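Long-range contact in processed glycerol phosphate lipoteichoic acid synthase 2 (Bacillus subtilis, PDB 2W8D), which belongs to the sulfatase family of the alkaline phosphatase clan and is modelled here as its C-terminal domain with a bound magnesium ion: residues 10-22 with 325-339. Residues are numbered along the deposited sequence; the frame is centred on the assembly and turned at random.
Sequences VENYMKANYDVPN and TKDYLMSGSDILSKE
S333 OG donates to D19 OD2 at 2.5 Å, on the anti lone pair of the carboxylate, and also bonds H340. Likewise S337 OG, anti to the backbone N (chi1 172°), donates to V20 O at 2.5 Å; the same hydroxyl accepts from E339 N in an ST turn. N22 ND2 reaches L336 O at 3.1 Å, nearly within its own amide plane, while N22 OD1 is engaged by V24. A water joins D19 O to D334 N. One carboxylate oxygen of E339 takes a weak bond from V20 N, near the like-charged D19.

The Y18 ring carries K326 over one face, CB lying 3.9 Å from the ring centroid; T325 OG1, which is bonded to H319, lies in plane at the ring edge. On the helix, L329 CD2 packs on CG of the selenomethionine M14 (3.7 Å), the two side chains crossing at about a right angle, and CD1 meets V10. Beside them K15 NZ forms a long salt bridge with D327 OD1 (3.4 Å).

The arrangement fastens the N-terminal helix and the extended segment after it to the irregular, turn-rich connection between helix 313-320 and strand 344-345 of this alkaline phosphatase-like fold.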
loop_
_atom_site.group_PDB
_atom_site.type_symbol
_atom_site.label_atom_id
_atom_site.label_comp_id
_atom_site.label_asym_id
_atom_site.label_seq_id
_atom_site.Cartn_x
_atom_site.Cartn_y
_atom_site.Cartn_z
ATOM N N VAL A 10 -25.296 -3.998 2.614
ATOM C CA VAL A 10 -23.950 -3.548 2.267
ATOM C C VAL A 10 -23.918 -2.862 0.897
ATOM O O VAL A 10 -23.243 -1.845 0.720
ATOM C CB VAL A 10 -22.888 -4.681 2.372
ATOM C CG1 VAL A 10 -21.574 -4.265 1.719
ATOM C CG2 VAL A 10 -22.629 -5.035 3.831
ATOM N N GLU A 11 -24.663 -3.403 -0.060
ATOM C CA GLU A 11 -24.708 -2.814 -1.393
ATOM C C GLU A 11 -25.352 -1.418 -1.387
ATOM O O GLU A 11 -24.882 -0.510 -2.077
ATOM C CB GLU A 11 -25.422 -3.763 -2.354
ATOM C CG GLU A 11 -25.707 -3.203 -3.730
ATOM C CD GLU A 11 -26.676 -4.062 -4.510
ATOM O OE1 GLU A 11 -27.463 -4.820 -3.893
ATOM O OE2 GLU A 11 -26.654 -3.978 -5.753
ATOM N N ASN A 12 -26.410 -1.251 -0.595
ATOM C CA ASN A 12 -27.110 0.035 -0.498
ATOM C C ASN A 12 -26.273 1.146 0.123
ATOM O O ASN A 12 -26.416 2.317 -0.224
ATOM C CB ASN A 12 -28.433 -0.125 0.247
ATOM C CG ASN A 12 -29.456 -0.892 -0.563
ATOM O OD1 ASN A 12 -29.470 -0.816 -1.795
ATOM N ND2 ASN A 12 -30.308 -1.651 0.117
ATOM N N TYR A 13 -25.401 0.764 1.044
ATOM C CA TYR A 13 -24.486 1.698 1.663
ATOM C C TYR A 13 -23.302 2.027 0.729
ATOM O O TYR A 13 -22.935 3.197 0.605
ATOM C CB TYR A 13 -24.068 1.172 3.046
ATOM C CG TYR A 13 -22.893 1.865 3.680
ATOM C CD1 TYR A 13 -23.066 2.804 4.713
ATOM C CD2 TYR A 13 -21.596 1.575 3.255
ATOM C CE1 TYR A 13 -21.962 3.433 5.290
ATOM C CE2 TYR A 13 -20.510 2.194 3.810
ATOM C CZ TYR A 13 -20.688 3.109 4.823
ATOM O OH TYR A 13 -19.545 3.680 5.343
HETATM N N MSE A 14 -22.729 1.025 0.053
HETATM C CA MSE A 14 -21.631 1.285 -0.892
HETATM C C MSE A 14 -22.052 2.264 -1.999
HETATM O O MSE A 14 -21.283 3.160 -2.363
HETATM C CB MSE A 14 -21.062 0.006 -1.515
HETATM C CG MSE A 14 -20.462 -1.060 -0.552
HETATM SE SE MSE A 14 -19.135 -0.513 0.825
HETATM C CE MSE A 14 -18.241 -2.221 1.162
ATOM N N LYS A 15 -23.273 2.102 -2.515
ATOM C CA LYS A 15 -23.833 3.031 -3.503
ATOM C C LYS A 15 -24.246 4.385 -2.911
ATOM O O LYS A 15 -24.210 5.401 -3.599
ATOM C CB LYS A 15 -25.026 2.411 -4.226
ATOM C CG LYS A 15 -24.685 1.208 -5.104
ATOM C CD LYS A 15 -25.660 1.095 -6.295
ATOM C CE LYS A 15 -25.623 -0.281 -6.958
ATOM N NZ LYS A 15 -24.256 -0.917 -6.946
ATOM N N ALA A 16 -24.630 4.399 -1.639
ATOM C CA ALA A 16 -25.040 5.637 -0.979
ATOM C C ALA A 16 -23.859 6.508 -0.567
ATOM O O ALA A 16 -24.052 7.597 -0.038
ATOM C CB ALA A 16 -25.924 5.343 0.229
ATOM N N ASN A 17 -22.640 6.033 -0.808
ATOM C CA ASN A 17 -21.444 6.767 -0.405
ATOM C C ASN A 17 -20.432 6.933 -1.517
ATOM O O ASN A 17 -19.492 7.716 -1.401
ATOM C CB ASN A 17 -20.789 6.114 0.814
ATOM C CG ASN A 17 -21.530 6.430 2.095
ATOM O OD1 ASN A 17 -22.318 5.622 2.581
ATOM N ND2 ASN A 17 -21.319 7.630 2.623
ATOM N N TYR A 18 -20.640 6.209 -2.602
ATOM C CA TYR A 18 -19.711 6.229 -3.696
ATOM C C TYR A 18 -19.335 7.661 -4.011
ATOM O O TYR A 18 -20.180 8.559 -4.061
ATOM C CB TYR A 18 -20.330 5.541 -4.899
ATOM C CG TYR A 18 -19.522 5.600 -6.172
ATOM C CD1 TYR A 18 -18.315 4.895 -6.307
ATOM C CD2 TYR A 18 -19.992 6.331 -7.267
ATOM C CE1 TYR A 18 -17.593 4.950 -7.508
ATOM C CE2 TYR A 18 -19.293 6.394 -8.452
ATOM C CZ TYR A 18 -18.100 5.712 -8.580
ATOM O OH TYR A 18 -17.438 5.790 -9.790
ATOM N N ASP A 19 -18.042 7.868 -4.173
ATOM C CA ASP A 19 -17.515 9.168 -4.514
ATOM C C ASP A 19 -17.095 9.130 -5.994
ATOM O O ASP A 19 -16.131 8.444 -6.355
ATOM C CB ASP A 19 -16.367 9.545 -3.549
ATOM C CG ASP A 19 -16.805 9.540 -2.048
ATOM O OD1 ASP A 19 -17.924 10.001 -1.707
ATOM O OD2 ASP A 19 -16.010 9.079 -1.197
ATOM N N VAL A 20 -17.847 9.848 -6.839
ATOM C CA VAL A 20 -17.695 9.792 -8.311
ATOM C C VAL A 20 -16.332 10.342 -8.797
ATOM O O VAL A 20 -15.709 11.131 -8.091
ATOM C CB VAL A 20 -18.868 10.511 -9.062
ATOM C CG1 VAL A 20 -20.213 10.014 -8.580
ATOM C CG2 VAL A 20 -18.774 12.008 -8.897
ATOM N N PRO A 21 -15.872 9.914 -9.997
ATOM C CA PRO A 21 -14.548 10.289 -10.527
ATOM C C PRO A 21 -14.402 11.735 -11.023
ATOM O O PRO A 21 -15.335 12.299 -11.583
ATOM C CB PRO A 21 -14.355 9.328 -11.706
ATOM C CG PRO A 21 -15.391 8.235 -11.520
ATOM C CD PRO A 21 -16.533 8.905 -10.854
ATOM N N ASN A 22 -13.216 12.305 -10.788
ATOM C CA ASN A 22 -12.751 13.586 -11.325
ATOM C C ASN A 22 -12.477 13.436 -12.843
ATOM O O ASN A 22 -11.571 12.681 -13.223
ATOM C CB ASN A 22 -11.460 13.932 -10.571
ATOM C CG ASN A 22 -10.934 15.347 -10.849
ATOM O OD1 ASN A 22 -11.288 16.005 -11.840
ATOM N ND2 ASN A 22 -10.039 15.805 -9.971
ATOM N N THR A 325 -16.073 2.122 -10.923
ATOM C CA THR A 325 -16.089 1.285 -9.726
ATOM C C THR A 325 -17.403 1.314 -8.943
ATOM O O THR A 325 -17.499 0.695 -7.881
ATOM C CB THR A 325 -14.938 1.641 -8.764
ATOM O OG1 THR A 325 -14.996 3.030 -8.431
ATOM C CG2 THR A 325 -13.595 1.315 -9.374
ATOM N N LYS A 326 -18.404 2.022 -9.460
ATOM C CA LYS A 326 -19.717 2.112 -8.811
ATOM C C LYS A 326 -20.405 0.768 -8.568
ATOM O O LYS A 326 -21.194 0.642 -7.634
ATOM C CB LYS A 326 -20.668 3.042 -9.591
ATOM C CG LYS A 326 -21.886 3.508 -8.765
ATOM C CD LYS A 326 -22.596 4.743 -9.348
ATOM C CE LYS A 326 -23.411 5.492 -8.275
ATOM N NZ LYS A 326 -23.422 6.984 -8.507
ATOM N N ASP A 327 -20.130 -0.219 -9.413
ATOM C CA ASP A 327 -20.799 -1.510 -9.261
ATOM C C ASP A 327 -20.059 -2.514 -8.358
ATOM O O ASP A 327 -20.560 -3.606 -8.106
ATOM C CB ASP A 327 -21.142 -2.123 -10.621
ATOM C CG ASP A 327 -22.464 -2.893 -10.594
ATOM O OD1 ASP A 327 -23.135 -2.899 -9.535
ATOM O OD2 ASP A 327 -22.846 -3.491 -11.624
ATOM N N TYR A 328 -18.892 -2.136 -7.843
ATOM C CA TYR A 328 -18.131 -3.002 -6.929
ATOM C C TYR A 328 -18.307 -2.656 -5.471
ATOM O O TYR A 328 -18.455 -1.491 -5.109
ATOM C CB TYR A 328 -16.646 -2.961 -7.265
ATOM C CG TYR A 328 -16.395 -3.375 -8.675
ATOM C CD1 TYR A 328 -16.475 -4.718 -9.044
ATOM C CD2 TYR A 328 -16.109 -2.430 -9.658
ATOM C CE1 TYR A 328 -16.248 -5.115 -10.337
ATOM C CE2 TYR A 328 -15.892 -2.824 -10.975
ATOM C CZ TYR A 328 -15.967 -4.174 -11.299
ATOM O OH TYR A 328 -15.757 -4.589 -12.594
ATOM N N LEU A 329 -18.227 -3.672 -4.624
ATOM C CA LEU A 329 -18.334 -3.470 -3.198
ATOM C C LEU A 329 -16.938 -3.249 -2.628
ATOM O O LEU A 329 -16.249 -4.197 -2.247
ATOM C CB LEU A 329 -19.049 -4.651 -2.548
ATOM C CG LEU A 329 -20.493 -4.909 -3.006
ATOM C CD1 LEU A 329 -21.142 -5.861 -2.050
ATOM C CD2 LEU A 329 -21.322 -3.622 -3.093
HETATM N N MSE A 330 -16.540 -1.978 -2.603
HETATM C CA MSE A 330 -15.228 -1.537 -2.201
HETATM C C MSE A 330 -15.398 -0.512 -1.093
HETATM O O MSE A 330 -16.272 0.337 -1.160
HETATM C CB MSE A 330 -14.497 -0.921 -3.384
HETATM C CG MSE A 330 -13.956 -1.950 -4.364
HETATM SE SE MSE A 330 -12.982 -1.156 -5.868
HETATM C CE MSE A 330 -12.191 -2.812 -6.546
ATOM N N SER A 331 -14.543 -0.594 -0.078
ATOM C CA SER A 331 -14.632 0.279 1.078
ATOM C C SER A 331 -14.027 1.652 0.840
ATOM O O SER A 331 -14.432 2.628 1.477
ATOM C CB SER A 331 -13.934 -0.377 2.274
ATOM O OG SER A 331 -14.751 -1.425 2.782
ATOM N N GLY A 332 -13.058 1.725 -0.071
ATOM C CA GLY A 332 -12.270 2.950 -0.261
ATOM C C GLY A 332 -12.863 4.004 -1.180
ATOM O O GLY A 332 -13.831 3.781 -1.892
ATOM N N SER A 333 -12.264 5.174 -1.154
ATOM C CA SER A 333 -12.789 6.295 -1.893
ATOM C C SER A 333 -11.647 6.846 -2.744
ATOM O O SER A 333 -10.585 7.099 -2.230
ATOM C CB SER A 333 -13.314 7.328 -0.888
ATOM O OG SER A 333 -13.550 8.580 -1.507
ATOM N N ASP A 334 -11.856 6.941 -4.053
ATOM C CA ASP A 334 -10.899 7.546 -4.984
ATOM C C ASP A 334 -10.371 8.866 -4.419
ATOM O O ASP A 334 -11.132 9.804 -4.186
ATOM C CB ASP A 334 -11.590 7.766 -6.335
ATOM C CG ASP A 334 -10.732 8.532 -7.353
ATOM O OD1 ASP A 334 -9.549 8.825 -7.129
ATOM O OD2 ASP A 334 -11.264 8.865 -8.412
ATOM N N ILE A 335 -9.063 8.931 -4.209
ATOM C CA ILE A 335 -8.444 10.117 -3.639
ATOM C C ILE A 335 -8.592 11.322 -4.550
ATOM O O ILE A 335 -8.738 12.439 -4.076
ATOM C CB ILE A 335 -6.947 9.874 -3.247
ATOM C CG1 ILE A 335 -6.820 8.585 -2.445
ATOM C CG2 ILE A 335 -6.398 11.029 -2.387
ATOM C CD1 ILE A 335 -5.386 8.057 -2.295
ATOM N N LEU A 336 -8.595 11.102 -5.867
ATOM C CA LEU A 336 -8.687 12.238 -6.801
ATOM C C LEU A 336 -10.110 12.746 -6.966
ATOM O O LEU A 336 -10.318 13.759 -7.597
ATOM C CB LEU A 336 -8.059 11.902 -8.170
ATOM C CG LEU A 336 -6.598 11.467 -8.014
ATOM C CD1 LEU A 336 -5.963 11.068 -9.350
ATOM C CD2 LEU A 336 -5.792 12.568 -7.284
ATOM N N SER A 337 -11.083 12.043 -6.397
ATOM C CA SER A 337 -12.480 12.464 -6.466
ATOM C C SER A 337 -12.754 13.729 -5.658
ATOM O O SER A 337 -12.242 13.880 -4.536
ATOM C CB SER A 337 -13.393 11.354 -5.961
ATOM O OG SER A 337 -14.725 11.818 -5.848
ATOM N N LYS A 338 -13.582 14.621 -6.209
ATOM C CA LYS A 338 -13.991 15.826 -5.478
ATOM C C LYS A 338 -14.649 15.500 -4.129
ATOM O O LYS A 338 -14.402 16.186 -3.139
ATOM C CB LYS A 338 -14.920 16.715 -6.321
ATOM C CG LYS A 338 -14.218 17.772 -7.180
ATOM C CD LYS A 338 -13.881 17.213 -8.572
ATOM C CE LYS A 338 -13.768 18.303 -9.669
ATOM N NZ LYS A 338 -12.418 18.936 -9.719
ATOM N N GLU A 339 -15.474 14.453 -4.112
ATOM C CA GLU A 339 -16.259 14.051 -2.950
ATOM C C GLU A 339 -15.476 13.163 -1.974
ATOM O O GLU A 339 -16.049 12.687 -0.986
ATOM C CB GLU A 339 -17.516 13.278 -3.399
ATOM C CG GLU A 339 -18.157 13.711 -4.779
ATOM C CD GLU A 339 -19.309 12.777 -5.254
ATOM O OE1 GLU A 339 -19.996 13.116 -6.254
ATOM O OE2 GLU A 339 -19.543 11.719 -4.626
HETATM O O HOH W 1 -14.371 6.167 -5.189
#